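PDB 3BAL: acetylacetone-cleaving enzyme from Acinetobacter johnsonii, which cleaves acetylacetone with one equivalent of molecular oxygen to give methylglyoxal and acetate, as an iron-dependent dioxygenase that forms homotetramers. Local coordinates for residues A[35-40]-A[140-145]; A[48-53]-A[112-117]; A[57-62]-A[107-112]; A[70-75]-A[90-95]. All coordinates share one frame; numbering follows the deposited sequence.

Interaction 1 of 4, residues A[35-40]-A[140-145]; sequences WQLLHS and EAQGAW
Trp145 of helix 138-148 lies against Trp35, Gln36 and Leu37 of strand 34-41. Its CB meets the Trp35 ring at CZ2, 3.9 Å away. With CG anti to the backbone N (chi1 164°), the indole leaves the helix and passes across the strand. Its five-membered ring takes Leu37 CB over one face: Leu37 CB stands 3.8 Å from that ring's centroid, a CH-pi contact close to the ring normal. Further out, Trp145 CZ3 touches Gln36 CA and Trp35 O, each at 3.6 Å, and CH2 reaches Gln36 CG at 3.8 Å. The C-terminal helix is thereby laid on a strand of the cupin jelly roll. The two indoles form an edge-to-face pair, the edge of Trp145 directed at the face of Trp35, with planes at 77°. At the rim of Trp35, CH2 sits 3.5 Å from Ala141 O, while NE1 donates to a water that in turn makes a weak bond to Ala144 O. Leu37 CD2 packs on Gln142 CA at 3.4 Å; the amide end of Gln142 bonds instead to Tyr3 and Lys6 of a second subunit, whose Tyr3 also meets the Trp145 ring edge-to-face.

Interaction 2 of 4, residues A[48-53]-A[112-117]; sequences TAIFNC and ESQFYM
Phe51 and Phe115, a hydrogen-bonded pair on two antiparallel strands, lay their rings nearly parallel, with planes 14° apart, but slid so far that they barely overlap. Phe51 CD1 comes over one face of the Phe115 ring, toward its rim, 3.4 Å from Phe115 CZ. The Phe115 ring gets there because its CG lies between the backbone N and the carbonyl carbon (chi1 77°), which turns it toward Phe51 on the partner strand. At the edge of the same ring sits the sulfur of Cys53, with SG 3.9 Å from Phe115 CE2. Ile50, Gln114 and Tyr116 project from the other face of the sheet. There Ile50 CD1 rests on the amide carbon CD of Gln114 at 4.0 Å, and Thr48 CG2 meets the phenol end of Tyr116, 3.4 Å from OH. Three pairs of backbone bonds, at Ala49-Met117, Phe51-Phe115 and Cys53-Ser113, hold this register; the Ala49 N to Met117 O bond is 3.0 Å long and nearly straight at 170°. Tyr116 also stacks on Phe71 of a neighbouring subunit. Within the sheet, strand 46-53 has strand 34-41 on its other side and strand 113-120 has strand 68-74, while the Phe115 side chain packs on Phe59 of strand 57-64.

Interaction 3 of 4, residues A[57-62]-A[107-112]; sequences SSFASH and TFFPVE. With ZN (zinc ion), chain E.
Ser57 O accepts the N-H of Phe109 at 2.9 Å in a nearly straight bond (165°), the shorter of two backbone bonds joining these antiparallel segments. The other, from Phe59 N to Thr107 O, is longer at 3.2 Å, and Ser58 CB presses on that same Thr107 O from 3.1 Å. A water accepts the N-H of Thr107, and its oxygen lies 3.1 Å from Phe59 O. The aromatic side chains divide around this pairing. Phe109 turns the edge of its ring to Phe59, CE1 of one ring lying 3.6 Å from CE1 of the other. With CG beside the backbone N (chi1 -57°), the Phe109 ring lies alongside Ser57, whose O also meets its edge. On the opposite face of the pairing, Phe108 CD1 lies 4.0 Å from Ser58 CB. Farther along, His62 gives its ND1 proton to Ala60 O at 2.8 Å, with the acceptor in the plane of the imidazole. That bond and the metal bond from His62 NE2, 2.2 Å to the zinc ion, together hold the rotation of the ring. His64 and His104 supply the remaining protein ligands, completing the three-histidine metal site inside a cupin barrel, occupied here by zinc where the enzyme's cofactor is iron.

Interaction 4 of 4, residues A[70-75]-A[90-95]; sequences YFLTKG and AYAPSY
Leu72 fits between Ala90 and Ala92 where strand 68-74 of the jelly roll pairs antiparallel with strand 94-98, and the chain just before that strand, at the end of strand 88-91, lies alongside. Its CG lies anti to the backbone N (chi1 -179°), which carries the isobutyl group across to the opposing chain. There CD2 settles against Ala90, 3.5 Å from its CB, and CG lies 4.1 Å from Ala92 CB. The methyl of Ala92 is in turn the bump that enters the bend of the strand: it lies against the backbone where Thr73 passes into Lys74, with Ala92 CB 3.4 Å from Lys74 N. That bend is a classic beta bulge, Thr73 and Lys74 both facing Gln114 on the neighbouring strand. Just past the bulge, Gly75 O accepts Ala92 N at 3.1 Å.

The returning chain kinks at the cis peptide between Ala92 and Pro93, and the proline ring flanks Phe71, pointing the same way, with Pro93 CB 4.2 Å from Phe71 CE2. The edge of the Phe71 ring also meets Ser94 O, while Thr73 CG2 lies over the centre of one face. Beyond the kink, Leu72 and Ser94 bond to each other through both backbone N-H groups. The Tyr70 side chain comes obliquely to Ala90, its OH 3.9 Å from Ala90 CB. Ser94 and Tyr95 continue the sheet into a neighbouring subunit. Within the kink, Ser94 OG donates to Tyr91 O at 2.9 Å, approaching from above the carbonyl plane.

Overall arrangement
Following the chain from the N terminus, the first strand to take part in a contact is 34-41, and interaction 1 closes the widest loop, bringing the C-terminal helix back onto it; the other three contacts nest within that loop. Strand 46-53 follows and pairs through interaction 2 with strand 113-120. Inside its loop, interaction 3 joins strand 57-64 to 108-109, and interaction 4 lies innermost, between 70-75 and 90-95. None cross. Interactions 1, 2 and 4 reach one sheet, linked by Leu38 N to Thr48 O and by Phe71 N to Tyr116 O, whereas interaction 3 belongs to the metal-bearing sheet and packs on interaction 2 through Phe109, the centres of the two being about 11 Å apart.

Interaction 1 of 4, residues A[35-40]-A[140-145]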
loop_
_atom_site.group_PDB
_atom_site.type_symbol
_atom_site.label_atom_id
_atom_site.label_comp_id
_atom_site.label_asym_id
_atom_site.label_seq_id
_atom_site.Cartn_x
_atom_site.Cartn_y
_atom_site.Cartn_z
ATOM N N TRP A 35 24.108 -2.997 -9.234
ATOM C CA TRP A 35 23.060 -2.846 -8.232
ATOM C C TRP A 35 23.006 -3.977 -7.224
ATOM O O TRP A 35 23.800 -4.918 -7.279
ATOM C CB TRP A 35 21.684 -2.736 -8.917
ATOM C CG TRP A 35 21.159 -4.058 -9.463
ATOM C CD1 TRP A 35 21.829 -4.936 -10.267
ATOM C CD2 TRP A 35 19.870 -4.647 -9.222
ATOM N NE1 TRP A 35 21.045 -6.034 -10.537
ATOM C CE2 TRP A 35 19.840 -5.885 -9.906
ATOM C CE3 TRP A 35 18.739 -4.253 -8.493
ATOM C CZ2 TRP A 35 18.723 -6.730 -9.880
ATOM C CZ3 TRP A 35 17.629 -5.095 -8.470
ATOM C CH2 TRP A 35 17.632 -6.319 -9.158
ATOM N N GLN A 36 22.051 -3.846 -6.305
ATOM C CA GLN A 36 21.781 -4.823 -5.256
ATOM C C GLN A 36 20.299 -4.775 -4.886
ATOM O O GLN A 36 19.773 -3.704 -4.583
ATOM C CB GLN A 36 22.570 -4.529 -3.971
ATOM C CG GLN A 36 24.004 -5.030 -3.940
ATOM C CD GLN A 36 24.585 -5.000 -2.534
ATOM O OE1 GLN A 36 24.022 -5.598 -1.605
ATOM N NE2 GLN A 36 25.712 -4.309 -2.368
ATOM N N LEU A 37 19.636 -5.929 -4.927
ATOM C CA LEU A 37 18.243 -6.025 -4.529
ATOM C C LEU A 37 18.321 -6.172 -3.005
ATOM O O LEU A 37 19.046 -7.039 -2.500
ATOM C CB LEU A 37 17.579 -7.256 -5.152
ATOM C CG LEU A 37 16.097 -7.467 -4.796
ATOM C CD1 LEU A 37 15.254 -6.292 -5.295
ATOM C CD2 LEU A 37 15.610 -8.770 -5.419
ATOM N N LEU A 38 17.588 -5.323 -2.280
ATOM C CA LEU A 38 17.607 -5.326 -0.818
ATOM C C LEU A 38 16.408 -5.980 -0.139
ATOM O O LEU A 38 16.541 -6.558 0.942
ATOM C CB LEU A 38 17.733 -3.886 -0.310
ATOM C CG LEU A 38 18.982 -3.122 -0.757
ATOM C CD1 LEU A 38 18.861 -1.665 -0.361
ATOM C CD2 LEU A 38 20.224 -3.749 -0.133
ATOM N N HIS A 39 15.236 -5.877 -0.763
ATOM C CA HIS A 39 14.023 -6.449 -0.184
ATOM C C HIS A 39 12.870 -6.579 -1.173
ATOM O O HIS A 39 12.716 -5.775 -2.098
ATOM C CB HIS A 39 13.574 -5.601 1.014
ATOM C CG HIS A 39 12.247 -6.000 1.585
ATOM N ND1 HIS A 39 11.061 -5.421 1.189
ATOM C CD2 HIS A 39 11.923 -6.912 2.530
ATOM C CE1 HIS A 39 10.064 -5.956 1.869
ATOM N NE2 HIS A 39 10.559 -6.864 2.689
ATOM N N SER A 40 12.056 -7.604 -0.953
ATOM C CA SER A 40 10.896 -7.864 -1.787
ATOM C C SER A 40 9.693 -8.168 -0.887
ATOM O O SER A 40 9.802 -8.944 0.056
ATOM C CB SER A 40 11.198 -9.051 -2.713
ATOM O OG SER A 40 10.052 -9.446 -3.430
ATOM N N GLU A 140 10.303 -10.319 -11.017
ATOM C CA GLU A 140 11.254 -10.231 -12.112
ATOM C C GLU A 140 12.605 -9.681 -11.645
ATOM O O GLU A 140 13.659 -10.101 -12.138
ATOM C CB GLU A 140 10.696 -9.351 -13.234
ATOM C CG GLU A 140 9.470 -9.919 -13.955
ATOM C CD GLU A 140 8.204 -9.903 -13.110
ATOM O OE1 GLU A 140 8.088 -9.048 -12.208
ATOM O OE2 GLU A 140 7.307 -10.737 -13.362
ATOM N N ALA A 141 12.576 -8.741 -10.700
ATOM C CA ALA A 141 13.802 -8.152 -10.157
ATOM C C ALA A 141 14.569 -9.191 -9.335
ATOM O O ALA A 141 15.797 -9.276 -9.412
ATOM C CB ALA A 141 13.463 -6.936 -9.292
ATOM N N GLN A 142 13.849 -9.981 -8.546
ATOM C CA GLN A 142 14.503 -11.009 -7.746
ATOM C C GLN A 142 15.119 -12.062 -8.673
ATOM O O GLN A 142 16.211 -12.561 -8.412
ATOM C CB GLN A 142 13.505 -11.671 -6.782
ATOM C CG GLN A 142 14.081 -12.881 -6.041
ATOM C CD GLN A 142 13.135 -13.459 -5.006
ATOM O OE1 GLN A 142 13.132 -13.042 -3.842
ATOM N NE2 GLN A 142 12.319 -14.423 -5.426
ATOM N N GLY A 143 14.419 -12.391 -9.756
ATOM C CA GLY A 143 14.934 -13.371 -10.698
ATOM C C GLY A 143 16.248 -12.944 -11.336
ATOM O O GLY A 143 17.176 -13.743 -11.465
ATOM N N ALA A 144 16.323 -11.679 -11.743
ATOM C CA ALA A 144 17.521 -11.129 -12.367
ATOM C C ALA A 144 18.664 -11.036 -11.362
ATOM O O ALA A 144 19.827 -11.259 -11.706
ATOM C CB ALA A 144 17.225 -9.745 -12.937
ATOM N N TRP A 145 18.321 -10.694 -10.125
ATOM C CA TRP A 145 19.288 -10.555 -9.050
ATOM C C TRP A 145 19.957 -11.882 -8.700
ATOM O O TRP A 145 21.183 -11.974 -8.663
ATOM C CB TRP A 145 18.590 -9.978 -7.812
ATOM C CG TRP A 145 19.364 -10.133 -6.533
ATOM C CD1 TRP A 145 19.020 -10.901 -5.459
ATOM C CD2 TRP A 145 20.596 -9.488 -6.186
ATOM N NE1 TRP A 145 19.956 -10.770 -4.459
ATOM C CE2 TRP A 145 20.934 -9.908 -4.878
ATOM C CE3 TRP A 145 21.445 -8.593 -6.850
ATOM C CZ2 TRP A 145 22.089 -9.464 -4.220
ATOM C CZ3 TRP A 145 22.594 -8.149 -6.195
ATOM C CH2 TRP A 145 22.903 -8.586 -4.892
HETATM O O HOH W 1 21.424 -8.324 -12.460
#

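Interaction 2 of 4, residues A[48-53]-A[112-117]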
loop_
_atom_site.group_PDB
_atom_site.type_symbol
_atom_site.label_atom_id
_atom_site.label_comp_id
_atom_site.label_asym_id
_atom_site.label_seq_id
_atom_site.Cartn_x
_atom_site.Cartn_y
_atom_site.Cartn_z
ATOM N N THR A 48 12.706 -3.077 -2.934
ATOM C CA THR A 48 13.715 -2.049 -2.641
ATOM C C THR A 48 15.124 -2.399 -3.127
ATOM O O THR A 48 15.584 -3.529 -2.949
ATOM C CB THR A 48 13.782 -1.803 -1.122
ATOM O OG1 THR A 48 12.475 -1.456 -0.642
ATOM C CG2 THR A 48 14.754 -0.689 -0.795
ATOM N N ALA A 49 15.818 -1.422 -3.704
ATOM C CA ALA A 49 17.165 -1.666 -4.221
ATOM C C ALA A 49 18.078 -0.446 -4.159
ATOM O O ALA A 49 17.613 0.678 -3.963
ATOM C CB ALA A 49 17.070 -2.177 -5.663
ATOM N N ILE A 50 19.381 -0.679 -4.324
ATOM C CA ILE A 50 20.370 0.396 -4.318
ATOM C C ILE A 50 21.235 0.302 -5.591
ATOM O O ILE A 50 21.566 -0.795 -6.044
ATOM C CB ILE A 50 21.235 0.354 -3.015
ATOM C CG1 ILE A 50 22.197 1.543 -2.984
ATOM C CG2 ILE A 50 21.976 -0.972 -2.893
ATOM C CD1 ILE A 50 22.747 1.832 -1.592
ATOM N N PHE A 51 21.583 1.449 -6.178
ATOM C CA PHE A 51 22.352 1.467 -7.425
ATOM C C PHE A 51 23.615 2.334 -7.441
ATOM O O PHE A 51 23.645 3.418 -6.854
ATOM C CB PHE A 51 21.458 1.926 -8.597
ATOM C CG PHE A 51 20.136 1.204 -8.687
ATOM C CD1 PHE A 51 19.110 1.485 -7.782
ATOM C CD2 PHE A 51 19.929 0.220 -9.652
ATOM C CE1 PHE A 51 17.896 0.795 -7.831
ATOM C CE2 PHE A 51 18.719 -0.481 -9.711
ATOM C CZ PHE A 51 17.697 -0.192 -8.795
ATOM N N ASN A 52 24.650 1.832 -8.119
ATOM C CA ASN A 52 25.914 2.554 -8.304
ATOM C C ASN A 52 25.973 2.818 -9.813
ATOM O O ASN A 52 25.972 1.877 -10.610
ATOM C CB ASN A 52 27.125 1.717 -7.858
ATOM C CG ASN A 52 27.323 1.722 -6.336
ATOM O OD1 ASN A 52 26.952 2.678 -5.648
ATOM N ND2 ASN A 52 27.932 0.666 -5.815
ATOM N N CYS A 53 26.017 4.091 -10.196
ATOM C CA CYS A 53 26.006 4.479 -11.606
ATOM C C CYS A 53 27.210 5.291 -12.076
ATOM O O CYS A 53 27.479 6.374 -11.561
ATOM C CB CYS A 53 24.741 5.294 -11.896
ATOM S SG CYS A 53 23.250 4.625 -11.136
ATOM N N GLU A 112 29.551 10.172 -11.591
ATOM C CA GLU A 112 29.409 8.921 -10.840
ATOM C C GLU A 112 28.463 9.133 -9.656
ATOM O O GLU A 112 28.714 9.976 -8.792
ATOM C CB GLU A 112 30.751 8.413 -10.337
ATOM C CG GLU A 112 30.633 7.029 -9.721
ATOM C CD GLU A 112 31.936 6.269 -9.739
ATOM O OE1 GLU A 112 32.898 6.714 -9.070
ATOM O OE2 GLU A 112 31.997 5.221 -10.427
ATOM N N SER A 113 27.388 8.345 -9.608
ATOM C CA SER A 113 26.369 8.488 -8.573
ATOM C C SER A 113 25.954 7.205 -7.842
ATOM O O SER A 113 26.374 6.099 -8.186
ATOM C CB SER A 113 25.116 9.112 -9.208
ATOM O OG SER A 113 25.451 10.181 -10.074
ATOM N N GLN A 114 25.111 7.387 -6.826
ATOM C CA GLN A 114 24.542 6.288 -6.048
ATOM C C GLN A 114 23.168 6.732 -5.531
ATOM O O GLN A 114 23.000 7.874 -5.097
ATOM C CB GLN A 114 25.434 5.898 -4.851
ATOM C CG GLN A 114 24.785 4.827 -3.934
ATOM C CD GLN A 114 25.645 4.401 -2.740
ATOM O OE1 GLN A 114 26.558 3.578 -2.872
ATOM N NE2 GLN A 114 25.350 4.959 -1.566
ATOM N N PHE A 115 22.186 5.837 -5.607
ATOM C CA PHE A 115 20.852 6.133 -5.105
ATOM C C PHE A 115 20.127 4.870 -4.625
ATOM O O PHE A 115 20.290 3.781 -5.186
ATOM C CB PHE A 115 20.015 6.889 -6.163
ATOM C CG PHE A 115 19.479 6.022 -7.276
ATOM C CD1 PHE A 115 18.196 5.490 -7.205
ATOM C CD2 PHE A 115 20.243 5.764 -8.409
ATOM C CE1 PHE A 115 17.678 4.713 -8.251
ATOM C CE2 PHE A 115 19.738 4.991 -9.458
ATOM C CZ PHE A 115 18.454 4.467 -9.378
ATOM N N TYR A 116 19.351 5.050 -3.558
ATOM C CA TYR A 116 18.549 4.015 -2.912
ATOM C C TYR A 116 17.097 4.304 -3.332
ATOM O O TYR A 116 16.689 5.462 -3.369
ATOM C CB TYR A 116 18.706 4.160 -1.391
ATOM C CG TYR A 116 17.703 3.399 -0.543
ATOM C CD1 TYR A 116 17.980 2.111 -0.079
ATOM C CD2 TYR A 116 16.485 3.983 -0.171
ATOM C CE1 TYR A 116 17.065 1.428 0.746
ATOM C CE2 TYR A 116 15.570 3.307 0.646
ATOM C CZ TYR A 116 15.867 2.034 1.103
ATOM O OH TYR A 116 14.978 1.373 1.923
ATOM N N MET A 117 16.316 3.272 -3.640
ATOM C CA MET A 117 14.940 3.505 -4.059
ATOM C C MET A 117 13.984 2.355 -3.732
ATOM O O MET A 117 14.354 1.174 -3.789
ATOM C CB MET A 117 14.923 3.798 -5.568
ATOM C CG MET A 117 13.571 4.177 -6.169
ATOM S SD MET A 117 13.771 5.012 -7.790
ATOM C CE MET A 117 12.093 5.630 -8.112
#

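Interaction 3 of 4, residues A[57-62]-A[107-112]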
loop_
_atom_site.group_PDB
_atom_site.type_symbol
_atom_site.label_atom_id
_atom_site.label_comp_id
_atom_site.label_asym_id
_atom_site.label_seq_id
_atom_site.Cartn_x
_atom_site.Cartn_y
_atom_site.Cartn_z
ATOM N N SER A 57 26.086 7.031 -17.537
ATOM C CA SER A 57 25.159 5.892 -17.587
ATOM C C SER A 57 23.687 6.306 -17.543
ATOM O O SER A 57 23.362 7.439 -17.192
ATOM C CB SER A 57 25.455 4.890 -16.457
ATOM O OG SER A 57 25.184 5.421 -15.175
ATOM N N SER A 58 22.810 5.378 -17.921
ATOM C CA SER A 58 21.375 5.630 -17.948
ATOM C C SER A 58 20.566 4.341 -17.953
ATOM O O SER A 58 21.115 3.247 -18.121
ATOM C CB SER A 58 21.006 6.449 -19.190
ATOM O OG SER A 58 21.342 5.752 -20.379
ATOM N N PHE A 59 19.258 4.481 -17.756
ATOM C CA PHE A 59 18.340 3.347 -17.759
ATOM C C PHE A 59 17.477 3.403 -19.014
ATOM O O PHE A 59 17.213 4.484 -19.536
ATOM C CB PHE A 59 17.420 3.373 -16.530
ATOM C CG PHE A 59 18.113 3.040 -15.231
ATOM C CD1 PHE A 59 18.586 4.052 -14.388
ATOM C CD2 PHE A 59 18.259 1.711 -14.832
ATOM C CE1 PHE A 59 19.186 3.740 -13.165
ATOM C CE2 PHE A 59 18.858 1.386 -13.614
ATOM C CZ PHE A 59 19.321 2.400 -12.776
ATOM N N ALA A 60 17.048 2.238 -19.497
ATOM C CA ALA A 60 16.193 2.158 -20.681
ATOM C C ALA A 60 14.842 2.786 -20.345
ATOM O O ALA A 60 14.485 2.896 -19.169
ATOM C CB ALA A 60 16.010 0.709 -21.094
ATOM N N SER A 61 14.102 3.194 -21.376
ATOM C CA SER A 61 12.797 3.834 -21.213
ATOM C C SER A 61 11.769 2.987 -20.472
ATOM O O SER A 61 11.569 1.815 -20.789
ATOM C CB SER A 61 12.223 4.219 -22.580
ATOM O OG SER A 61 13.055 5.163 -23.229
ATOM N N HIS A 62 11.097 3.590 -19.496
ATOM C CA HIS A 62 10.103 2.862 -18.729
ATOM C C HIS A 62 9.068 3.767 -18.082
ATOM O O HIS A 62 9.251 4.981 -17.969
ATOM C CB HIS A 62 10.778 2.051 -17.634
ATOM C CG HIS A 62 11.588 2.880 -16.685
ATOM N ND1 HIS A 62 12.872 3.299 -16.967
ATOM C CD2 HIS A 62 11.282 3.401 -15.470
ATOM C CE1 HIS A 62 13.321 4.041 -15.968
ATOM N NE2 HIS A 62 12.376 4.117 -15.047
ATOM N N THR A 107 16.587 8.173 -17.792
ATOM C CA THR A 107 17.140 8.710 -16.550
ATOM C C THR A 107 18.662 8.656 -16.733
ATOM O O THR A 107 19.223 7.584 -16.980
ATOM C CB THR A 107 16.691 7.870 -15.329
ATOM O OG1 THR A 107 15.272 7.981 -15.174
ATOM C CG2 THR A 107 17.368 8.359 -14.055
ATOM N N PHE A 108 19.315 9.812 -16.597
ATOM C CA PHE A 108 20.756 9.956 -16.842
ATOM C C PHE A 108 21.643 10.420 -15.673
ATOM O O PHE A 108 21.268 11.310 -14.903
ATOM C CB PHE A 108 20.918 10.932 -18.020
ATOM C CG PHE A 108 22.317 11.045 -18.554
ATOM C CD1 PHE A 108 22.882 10.010 -19.290
ATOM C CD2 PHE A 108 23.062 12.201 -18.342
ATOM C CE1 PHE A 108 24.170 10.125 -19.814
ATOM C CE2 PHE A 108 24.353 12.326 -18.859
ATOM C CZ PHE A 108 24.907 11.286 -19.596
ATOM N N PHE A 109 22.838 9.835 -15.571
ATOM C CA PHE A 109 23.794 10.192 -14.520
ATOM C C PHE A 109 25.053 10.833 -15.115
ATOM O O PHE A 109 25.969 10.142 -15.557
ATOM C CB PHE A 109 24.164 8.954 -13.714
ATOM C CG PHE A 109 22.979 8.277 -13.105
ATOM C CD1 PHE A 109 22.248 7.340 -13.831
ATOM C CD2 PHE A 109 22.543 8.630 -11.834
ATOM C CE1 PHE A 109 21.102 6.769 -13.299
ATOM C CE2 PHE A 109 21.392 8.064 -11.288
ATOM C CZ PHE A 109 20.670 7.133 -12.022
ATOM N N PRO A 110 25.111 12.175 -15.120
ATOM C CA PRO A 110 26.230 12.969 -15.656
ATOM C C PRO A 110 27.562 12.744 -14.942
ATOM O O PRO A 110 28.627 12.953 -15.518
ATOM C CB PRO A 110 25.746 14.411 -15.479
ATOM C CG PRO A 110 24.240 14.285 -15.378
ATOM C CD PRO A 110 24.086 13.063 -14.533
ATOM N N VAL A 111 27.472 12.307 -13.693
ATOM C CA VAL A 111 28.633 12.086 -12.852
ATOM C C VAL A 111 28.462 10.772 -12.071
ATOM O O VAL A 111 27.339 10.297 -11.914
ATOM C CB VAL A 111 28.764 13.297 -11.886
ATOM C CG1 VAL A 111 28.274 12.914 -10.497
ATOM C CG2 VAL A 111 30.157 13.846 -11.895
ATOM N N GLU A 112 29.551 10.172 -11.591
ATOM C CA GLU A 112 29.409 8.921 -10.840
ATOM C C GLU A 112 28.463 9.133 -9.656
ATOM O O GLU A 112 28.714 9.976 -8.792
ATOM C CB GLU A 112 30.751 8.413 -10.337
ATOM C CG GLU A 112 30.633 7.029 -9.721
ATOM C CD GLU A 112 31.936 6.269 -9.739
ATOM O OE1 GLU A 112 32.898 6.714 -9.070
ATOM O OE2 GLU A 112 31.997 5.221 -10.427
HETATM ZN ZN ZN E . 12.106 5.481 -13.289
HETATM O O HOH W 2 14.952 5.814 -17.969
#

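Interaction 4 of 4, residues A[70-75]-A[90-95]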
loop_
_atom_site.group_PDB
_atom_site.type_symbol
_atom_site.label_atom_id
_atom_site.label_comp_id
_atom_site.label_asym_id
_atom_site.label_seq_id
_atom_site.Cartn_x
_atom_site.Cartn_y
_atom_site.Cartn_z
ATOM N N TYR A 70 13.032 7.903 -4.125
ATOM C CA TYR A 70 14.479 7.745 -4.132
ATOM C C TYR A 70 15.259 8.686 -3.204
ATOM O O TYR A 70 14.850 9.824 -2.938
ATOM C CB TYR A 70 15.012 7.877 -5.573
ATOM C CG TYR A 70 14.917 9.276 -6.167
ATOM C CD1 TYR A 70 15.820 10.279 -5.801
ATOM C CD2 TYR A 70 13.912 9.601 -7.081
ATOM C CE1 TYR A 70 15.723 11.570 -6.323
ATOM C CE2 TYR A 70 13.806 10.886 -7.610
ATOM C CZ TYR A 70 14.715 11.870 -7.225
ATOM O OH TYR A 70 14.591 13.150 -7.718
ATOM N N PHE A 71 16.387 8.183 -2.712
ATOM C CA PHE A 71 17.285 8.942 -1.853
ATOM C C PHE A 71 18.642 8.921 -2.574
ATOM O O PHE A 71 19.351 7.905 -2.551
ATOM C CB PHE A 71 17.395 8.273 -0.469
ATOM C CG PHE A 71 18.343 8.972 0.495
ATOM C CD1 PHE A 71 18.812 8.305 1.628
ATOM C CD2 PHE A 71 18.790 10.271 0.257
ATOM C CE1 PHE A 71 19.716 8.921 2.509
ATOM C CE2 PHE A 71 19.693 10.895 1.127
ATOM C CZ PHE A 71 20.155 10.215 2.251
ATOM N N LEU A 72 18.981 10.027 -3.236
ATOM C CA LEU A 72 20.245 10.133 -3.962
ATOM C C LEU A 72 21.318 10.452 -2.937
ATOM O O LEU A 72 21.345 11.551 -2.375
ATOM C CB LEU A 72 20.170 11.256 -5.003
ATOM C CG LEU A 72 21.391 11.506 -5.892
ATOM C CD1 LEU A 72 21.660 10.294 -6.773
ATOM C CD2 LEU A 72 21.130 12.724 -6.746
ATOM N N THR A 73 22.207 9.496 -2.695
ATOM C CA THR A 73 23.254 9.682 -1.696
ATOM C C THR A 73 24.552 10.225 -2.248
ATOM O O THR A 73 25.375 10.748 -1.496
ATOM C CB THR A 73 23.546 8.365 -0.960
ATOM O OG1 THR A 73 23.834 7.343 -1.917
ATOM C CG2 THR A 73 22.342 7.947 -0.126
ATOM N N LYS A 74 24.735 10.111 -3.557
ATOM C CA LYS A 74 25.957 10.594 -4.184
ATOM C C LYS A 74 25.755 10.919 -5.658
ATOM O O LYS A 74 25.012 10.233 -6.358
ATOM C CB LYS A 74 27.059 9.538 -4.041
ATOM C CG LYS A 74 28.379 9.937 -4.674
ATOM C CD LYS A 74 29.385 8.804 -4.599
ATOM C CE LYS A 74 30.733 9.244 -5.157
ATOM N NZ LYS A 74 31.263 10.449 -4.426
ATOM N N GLY A 75 26.410 11.979 -6.120
ATOM C CA GLY A 75 26.311 12.345 -7.523
ATOM C C GLY A 75 25.193 13.285 -7.926
ATOM O O GLY A 75 24.802 14.174 -7.172
ATOM N N ALA A 90 18.525 16.003 -9.670
ATOM C CA ALA A 90 18.818 15.836 -8.255
ATOM C C ALA A 90 20.315 15.936 -7.945
ATOM O O ALA A 90 21.152 15.403 -8.682
ATOM C CB ALA A 90 18.275 14.492 -7.769
ATOM N N TYR A 91 20.640 16.630 -6.854
ATOM C CA TYR A 91 22.020 16.797 -6.395
ATOM C C TYR A 91 22.098 16.148 -5.013
ATOM O O TYR A 91 21.285 16.448 -4.148
ATOM C CB TYR A 91 22.370 18.284 -6.275
ATOM C CG TYR A 91 22.725 18.973 -7.576
ATOM C CD1 TYR A 91 21.850 18.970 -8.659
ATOM C CD2 TYR A 91 23.932 19.661 -7.705
ATOM C CE1 TYR A 91 22.169 19.640 -9.848
ATOM C CE2 TYR A 91 24.262 20.334 -8.883
ATOM C CZ TYR A 91 23.378 20.321 -9.948
ATOM O OH TYR A 91 23.702 21.005 -11.102
ATOM N N ALA A 92 23.061 15.261 -4.798
ATOM C CA ALA A 92 23.185 14.596 -3.500
ATOM C C ALA A 92 23.584 15.572 -2.383
ATOM O O ALA A 92 24.403 16.463 -2.592
ATOM C CB ALA A 92 24.209 13.454 -3.593
ATOM N N PRO A 93 22.971 15.446 -1.192
ATOM C CA PRO A 93 21.936 14.460 -0.854
ATOM C C PRO A 93 20.570 15.074 -1.129
ATOM O O PRO A 93 20.351 16.252 -0.862
ATOM C CB PRO A 93 22.165 14.219 0.634
ATOM C CG PRO A 93 22.558 15.588 1.119
ATOM C CD PRO A 93 23.514 16.075 0.030
ATOM N N SER A 94 19.663 14.281 -1.686
ATOM C CA SER A 94 18.321 14.765 -1.980
ATOM C C SER A 94 17.345 13.601 -2.068
ATOM O O SER A 94 17.749 12.439 -2.077
ATOM C CB SER A 94 18.302 15.602 -3.273
ATOM O OG SER A 94 18.860 14.904 -4.374
ATOM N N TYR A 95 16.059 13.936 -2.130
ATOM C CA TYR A 95 14.973 12.962 -2.168
ATOM C C TYR A 95 14.026 13.243 -3.329
ATOM O O TYR A 95 13.958 14.367 -3.821
ATOM C CB TYR A 95 14.207 13.044 -0.835
ATOM C CG TYR A 95 12.799 12.508 -0.884
ATOM C CD1 TYR A 95 12.535 11.164 -0.647
ATOM C CD2 TYR A 95 11.731 13.341 -1.221
ATOM C CE1 TYR A 95 11.246 10.659 -0.751
ATOM C CE2 TYR A 95 10.439 12.846 -1.330
ATOM C CZ TYR A 95 10.205 11.507 -1.096
ATOM O OH TYR A 95 8.930 11.014 -1.232
#